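Local coordinates for GAF domain/HD domain protein (Geobacter sulfurreducens, PDB 3EEA) that is of uncertain function, a GAF domain cut from a larger protein that also carries an HD-type domain and may have phosphatase activity, at residues Leu25-Tyr37 and Pro48-Phe62. Residues are numbered along the deposited sequence; the frame is centred on the assembly and turned at random.
Sequences LRKLVKTRWIAVY and PARSTGLPASFLPVF
Y37 and F62 form an offset edge-to-face pair, the F62 edge toward the Y37 face with planes at 75°. With CG anti to the carbonyl carbon (chi1 -67°), the Y37 ring comes back over the neighbouring strand, where its CE1 packs against P48 CB at 3.8 Å. One water accepts from Y37 OH and donates to F62 O, both at 2.7 Å, pinning the phenol to the backbone of helix 59-64. A phenylalanine at Y37 would probably lose the water bridge and the hydroxyl's contact with the F62 ring, leaving F62 O without its tie to the strand.

A49 and R50 both face V36, a classic beta bulge, and V36 O accepts from both: A49 N (2.7 Å) and R50 N (3.2 Å). V36 N returns a bond to R50 O at 2.8 Å, while the R50 guanidinium turns away to a salt bridge with D15. I34 and T52 exchange a further pair, and T52 CG2, anti to the backbone N, packs against R26 CD at 3.7 Å as the two side chains run past each other.

L54 CD2 sits over the W33 ring face, 3.6 Å from the centroid of the five-membered ring and nearly on its normal, a CH-pi contact. W33, Y37 and L54 contribute to a pocket holding a polyether, probably from the crystallisation liquor; the contact itself is the edge hairpin of the antiparallel GAF sheet.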
loop_
_atom_site.group_PDB
_atom_site.type_symbol
_atom_site.label_atom_id
_atom_site.label_comp_id
_atom_site.label_asym_id
_atom_site.label_seq_id
_atom_site.Cartn_x
_atom_site.Cartn_y
_atom_site.Cartn_z
ATOM N N LEU A 25 -4.676 5.527 -1.158
ATOM C CA LEU A 25 -4.513 6.270 -2.414
ATOM C C LEU A 25 -4.762 7.759 -2.168
ATOM O O LEU A 25 -3.946 8.577 -2.634
ATOM C CB LEU A 25 -5.421 5.792 -3.517
ATOM C CG LEU A 25 -5.076 4.402 -4.024
ATOM C CD1 LEU A 25 -6.281 3.921 -4.871
ATOM C CD2 LEU A 25 -3.728 4.407 -4.790
ATOM N N ARG A 26 -5.841 8.092 -1.464
ATOM C CA ARG A 26 -6.135 9.528 -1.227
ATOM C C ARG A 26 -5.052 10.258 -0.412
ATOM O O ARG A 26 -4.851 11.484 -0.560
ATOM C CB ARG A 26 -7.520 9.726 -0.635
ATOM C CG ARG A 26 -8.552 9.586 -1.742
ATOM C CD ARG A 26 -9.992 9.802 -1.327
ATOM N NE ARG A 26 -10.333 11.158 -0.875
ATOM C CZ ARG A 26 -10.592 12.202 -1.663
ATOM N NH1 ARG A 26 -10.527 12.111 -2.977
ATOM N NH2 ARG A 26 -10.909 13.365 -1.126
ATOM N N LYS A 27 -4.423 9.536 0.493
ATOM C CA LYS A 27 -3.321 10.063 1.292
ATOM C C LYS A 27 -2.017 10.189 0.510
ATOM O O LYS A 27 -1.158 11.048 0.835
ATOM C CB LYS A 27 -3.111 9.189 2.494
ATOM C CG LYS A 27 -4.216 9.319 3.522
ATOM C CD LYS A 27 -3.794 8.561 4.733
ATOM C CE LYS A 27 -4.917 8.427 5.699
ATOM N NZ LYS A 27 -4.336 7.730 6.865
ATOM N N LEU A 28 -1.838 9.357 -0.509
ATOM C CA LEU A 28 -0.584 9.375 -1.265
ATOM C C LEU A 28 -0.618 10.257 -2.510
ATOM O O LEU A 28 0.423 10.686 -2.980
ATOM C CB LEU A 28 -0.229 7.937 -1.709
ATOM C CG LEU A 28 0.218 7.057 -0.547
ATOM C CD1 LEU A 28 0.417 5.634 -0.998
ATOM C CD2 LEU A 28 1.481 7.693 0.135
ATOM N N VAL A 29 -1.806 10.464 -3.077
ATOM C CA VAL A 29 -1.945 11.169 -4.349
ATOM C C VAL A 29 -3.097 12.123 -4.192
ATOM O O VAL A 29 -4.170 11.727 -3.776
ATOM C CB VAL A 29 -2.214 10.180 -5.526
ATOM C CG1 VAL A 29 -2.406 10.948 -6.871
ATOM C CG2 VAL A 29 -1.080 9.124 -5.684
ATOM N N LYS A 30 -2.877 13.405 -4.483
ATOM C CA LYS A 30 -3.959 14.416 -4.397
ATOM C C LYS A 30 -5.039 14.097 -5.439
ATOM O O LYS A 30 -4.766 13.972 -6.645
ATOM C CB LYS A 30 -3.402 15.839 -4.601
ATOM C CG LYS A 30 -2.493 16.248 -3.455
ATOM C CD LYS A 30 -1.875 17.661 -3.605
ATOM C CE LYS A 30 -0.977 18.025 -2.389
ATOM N NZ LYS A 30 -0.349 19.391 -2.533
ATOM N N THR A 31 -6.272 13.937 -4.967
ATOM C CA THR A 31 -7.382 13.573 -5.836
ATOM C C THR A 31 -8.672 14.221 -5.328
ATOM O O THR A 31 -8.814 14.478 -4.113
ATOM C CB THR A 31 -7.594 12.007 -5.816
ATOM O OG1 THR A 31 -8.128 11.604 -4.542
ATOM C CG2 THR A 31 -6.318 11.282 -6.016
ATOM N N ARG A 32 -9.605 14.504 -6.223
ATOM C CA ARG A 32 -10.931 14.941 -5.805
ATOM C C ARG A 32 -11.780 13.757 -5.306
ATOM O O ARG A 32 -12.454 13.808 -4.249
ATOM C CB ARG A 32 -11.568 15.640 -6.968
ATOM C CG ARG A 32 -12.941 16.215 -6.733
ATOM C CD ARG A 32 -13.472 16.724 -8.023
ATOM N NE ARG A 32 -14.850 17.164 -7.883
ATOM C CZ ARG A 32 -15.201 18.377 -7.445
ATOM N NH1 ARG A 32 -14.270 19.254 -7.060
ATOM N NH2 ARG A 32 -16.487 18.694 -7.355
ATOM N N TRP A 33 -11.788 12.686 -6.081
ATOM C CA TRP A 33 -12.494 11.493 -5.663
ATOM C C TRP A 33 -11.940 10.240 -6.339
ATOM O O TRP A 33 -11.113 10.350 -7.274
ATOM C CB TRP A 33 -13.970 11.611 -5.955
ATOM C CG TRP A 33 -14.390 11.990 -7.289
ATOM C CD1 TRP A 33 -15.015 13.183 -7.623
ATOM C CD2 TRP A 33 -14.475 11.159 -8.485
ATOM N NE1 TRP A 33 -15.358 13.178 -8.930
ATOM C CE2 TRP A 33 -15.053 11.960 -9.496
ATOM C CE3 TRP A 33 -14.032 9.864 -8.815
ATOM C CZ2 TRP A 33 -15.249 11.504 -10.805
ATOM C CZ3 TRP A 33 -14.223 9.396 -10.132
ATOM C CH2 TRP A 33 -14.809 10.229 -11.119
ATOM N N ILE A 34 -12.358 9.105 -5.790
ATOM C CA ILE A 34 -12.020 7.747 -6.218
ATOM C C ILE A 34 -13.294 6.916 -6.264
ATOM O O ILE A 34 -14.140 7.008 -5.367
ATOM C CB ILE A 34 -11.015 7.052 -5.242
ATOM C CG1 ILE A 34 -9.829 7.980 -5.012
ATOM C CG2 ILE A 34 -10.639 5.648 -5.773
ATOM C CD1 ILE A 34 -8.658 7.421 -4.137
ATOM N N ALA A 35 -13.474 6.179 -7.352
ATOM C CA ALA A 35 -14.638 5.348 -7.556
ATOM C C ALA A 35 -14.178 3.940 -7.962
ATOM O O ALA A 35 -13.487 3.800 -8.976
ATOM C CB ALA A 35 -15.532 5.955 -8.637
ATOM N N VAL A 36 -14.553 2.918 -7.184
ATOM C CA VAL A 36 -14.100 1.571 -7.396
ATOM C C VAL A 36 -15.268 0.723 -7.824
ATOM O O VAL A 36 -16.338 0.813 -7.222
ATOM C CB VAL A 36 -13.451 0.944 -6.096
ATOM C CG1 VAL A 36 -12.956 -0.507 -6.416
ATOM C CG2 VAL A 36 -12.374 1.873 -5.556
ATOM N N TYR A 37 -15.043 -0.093 -8.847
ATOM C CA TYR A 37 -16.014 -1.021 -9.394
ATOM C C TYR A 37 -15.456 -2.436 -9.504
ATOM O O TYR A 37 -14.239 -2.632 -9.731
ATOM C CB TYR A 37 -16.340 -0.614 -10.818
ATOM C CG TYR A 37 -17.070 0.697 -10.951
ATOM C CD1 TYR A 37 -18.457 0.744 -11.222
ATOM C CD2 TYR A 37 -16.391 1.900 -10.805
ATOM C CE1 TYR A 37 -19.116 1.959 -11.319
ATOM C CE2 TYR A 37 -17.047 3.111 -10.960
ATOM C CZ TYR A 37 -18.395 3.137 -11.204
ATOM O OH TYR A 37 -19.013 4.348 -11.313
ATOM N N PRO A 48 -20.720 -0.835 -9.273
ATOM C CA PRO A 48 -20.115 0.104 -8.293
ATOM C C PRO A 48 -19.863 -0.597 -6.975
ATOM O O PRO A 48 -20.713 -1.384 -6.514
ATOM C CB PRO A 48 -21.124 1.243 -8.169
ATOM C CG PRO A 48 -22.284 0.821 -8.987
ATOM C CD PRO A 48 -22.029 -0.395 -9.759
ATOM N N ALA A 49 -18.662 -0.411 -6.428
ATOM C CA ALA A 49 -18.269 -1.110 -5.168
ATOM C C ALA A 49 -18.179 -0.104 -4.018
ATOM O O ALA A 49 -18.873 -0.229 -3.035
ATOM C CB ALA A 49 -16.952 -1.840 -5.351
ATOM N N ARG A 50 -17.360 0.920 -4.183
ATOM C CA ARG A 50 -17.184 1.976 -3.221
ATOM C C ARG A 50 -16.621 3.244 -3.843
ATOM O O ARG A 50 -15.742 3.186 -4.701
ATOM C CB ARG A 50 -16.234 1.502 -2.146
ATOM C CG ARG A 50 -16.016 2.565 -1.106
ATOM C CD ARG A 50 -15.371 1.963 0.127
ATOM N NE ARG A 50 -16.321 1.126 0.844
ATOM C CZ ARG A 50 -16.996 1.530 1.912
ATOM N NH1 ARG A 50 -16.832 2.767 2.360
ATOM N NH2 ARG A 50 -17.849 0.714 2.519
ATOM N N SER A 51 -17.110 4.396 -3.395
ATOM C CA SER A 51 -16.534 5.694 -3.761
ATOM C C SER A 51 -16.073 6.429 -2.538
ATOM O O SER A 51 -16.613 6.212 -1.453
ATOM C CB SER A 51 -17.594 6.556 -4.475
ATOM O OG SER A 51 -18.696 6.939 -3.647
ATOM N N THR A 52 -15.177 7.388 -2.726
ATOM C CA THR A 52 -14.700 8.245 -1.679
ATOM C C THR A 52 -14.495 9.616 -2.268
ATOM O O THR A 52 -13.823 9.791 -3.297
ATOM C CB THR A 52 -13.345 7.740 -1.121
ATOM O OG1 THR A 52 -13.384 6.300 -1.027
ATOM C CG2 THR A 52 -13.058 8.371 0.196
ATOM N N GLY A 53 -15.052 10.616 -1.594
ATOM C CA GLY A 53 -14.959 11.986 -2.029
ATOM C C GLY A 53 -15.936 12.519 -3.049
ATOM O O GLY A 53 -15.765 13.640 -3.514
ATOM N N LEU A 54 -16.938 11.743 -3.464
ATOM C CA LEU A 54 -17.880 12.265 -4.450
ATOM C C LEU A 54 -18.736 13.334 -3.750
ATOM O O LEU A 54 -19.035 13.186 -2.569
ATOM C CB LEU A 54 -18.837 11.170 -4.941
ATOM C CG LEU A 54 -18.352 10.119 -5.913
ATOM C CD1 LEU A 54 -19.434 9.046 -6.147
ATOM C CD2 LEU A 54 -17.927 10.779 -7.217
ATOM N N PRO A 55 -19.136 14.379 -4.481
ATOM C CA PRO A 55 -20.144 15.280 -3.939
ATOM C C PRO A 55 -21.394 14.491 -3.614
ATOM O O PRO A 55 -21.771 13.604 -4.387
ATOM C CB PRO A 55 -20.410 16.258 -5.081
ATOM C CG PRO A 55 -19.280 16.164 -5.950
ATOM C CD PRO A 55 -18.734 14.778 -5.835
ATOM N N ALA A 56 -21.996 14.795 -2.469
ATOM C CA ALA A 56 -23.108 14.029 -1.919
ATOM C C ALA A 56 -24.252 13.822 -2.921
ATOM O O ALA A 56 -24.890 12.748 -2.931
ATOM C CB ALA A 56 -23.638 14.705 -0.654
ATOM N N SER A 57 -24.518 14.835 -3.748
ATOM C CA SER A 57 -25.574 14.717 -4.743
ATOM C C SER A 57 -25.294 13.614 -5.765
ATOM O O SER A 57 -26.229 13.069 -6.334
ATOM C CB SER A 57 -25.805 16.040 -5.474
ATOM O OG SER A 57 -24.664 16.419 -6.215
ATOM N N PHE A 58 -24.023 13.266 -5.990
ATOM C CA PHE A 58 -23.700 12.224 -6.980
ATOM C C PHE A 58 -23.610 10.799 -6.401
ATOM O O PHE A 58 -23.498 9.815 -7.143
ATOM C CB PHE A 58 -22.443 12.603 -7.746
ATOM C CG PHE A 58 -22.625 13.781 -8.649
ATOM C CD1 PHE A 58 -23.434 13.686 -9.784
ATOM C CD2 PHE A 58 -22.000 15.001 -8.366
ATOM C CE1 PHE A 58 -23.618 14.781 -10.628
ATOM C CE2 PHE A 58 -22.168 16.106 -9.215
ATOM C CZ PHE A 58 -22.980 15.986 -10.351
ATOM N N LEU A 59 -23.725 10.660 -5.092
ATOM C CA LEU A 59 -23.650 9.349 -4.495
ATOM C C LEU A 59 -24.777 8.396 -4.968
ATOM O O LEU A 59 -24.485 7.255 -5.288
ATOM C CB LEU A 59 -23.602 9.455 -2.978
ATOM C CG LEU A 59 -23.110 8.252 -2.205
ATOM C CD1 LEU A 59 -21.656 7.866 -2.621
ATOM C CD2 LEU A 59 -23.253 8.599 -0.698
ATOM N N PRO A 60 -26.047 8.861 -5.041
ATOM C CA PRO A 60 -27.091 7.967 -5.609
ATOM C C PRO A 60 -26.821 7.571 -7.063
ATOM O O PRO A 60 -27.154 6.471 -7.456
ATOM C CB PRO A 60 -28.374 8.807 -5.557
ATOM C CG PRO A 60 -28.081 9.940 -4.629
ATOM C CD PRO A 60 -26.603 10.137 -4.554
ATOM N N VAL A 61 -26.241 8.477 -7.844
ATOM C CA VAL A 61 -25.857 8.191 -9.234
ATOM C C VAL A 61 -24.775 7.090 -9.353
ATOM O O VAL A 61 -24.928 6.117 -10.100
ATOM C CB VAL A 61 -25.334 9.465 -9.933
ATOM C CG1 VAL A 61 -24.766 9.129 -11.329
ATOM C CG2 VAL A 61 -26.448 10.527 -10.001
ATOM N N PHE A 62 -23.679 7.265 -8.616
ATOM C CA PHE A 62 -22.662 6.229 -8.493
ATOM C C PHE A 62 -23.269 4.878 -8.105
ATOM O O PHE A 62 -22.977 3.866 -8.735
ATOM C CB PHE A 62 -21.603 6.636 -7.452
ATOM C CG PHE A 62 -20.651 5.531 -7.111
ATOM C CD1 PHE A 62 -19.726 5.108 -8.052
ATOM C CD2 PHE A 62 -20.724 4.865 -5.902
ATOM C CE1 PHE A 62 -18.852 4.089 -7.795
ATOM C CE2 PHE A 62 -19.871 3.807 -5.637
ATOM C CZ PHE A 62 -18.911 3.419 -6.590
HETATM O O HOH W 1 -21.690 4.180 -11.137
#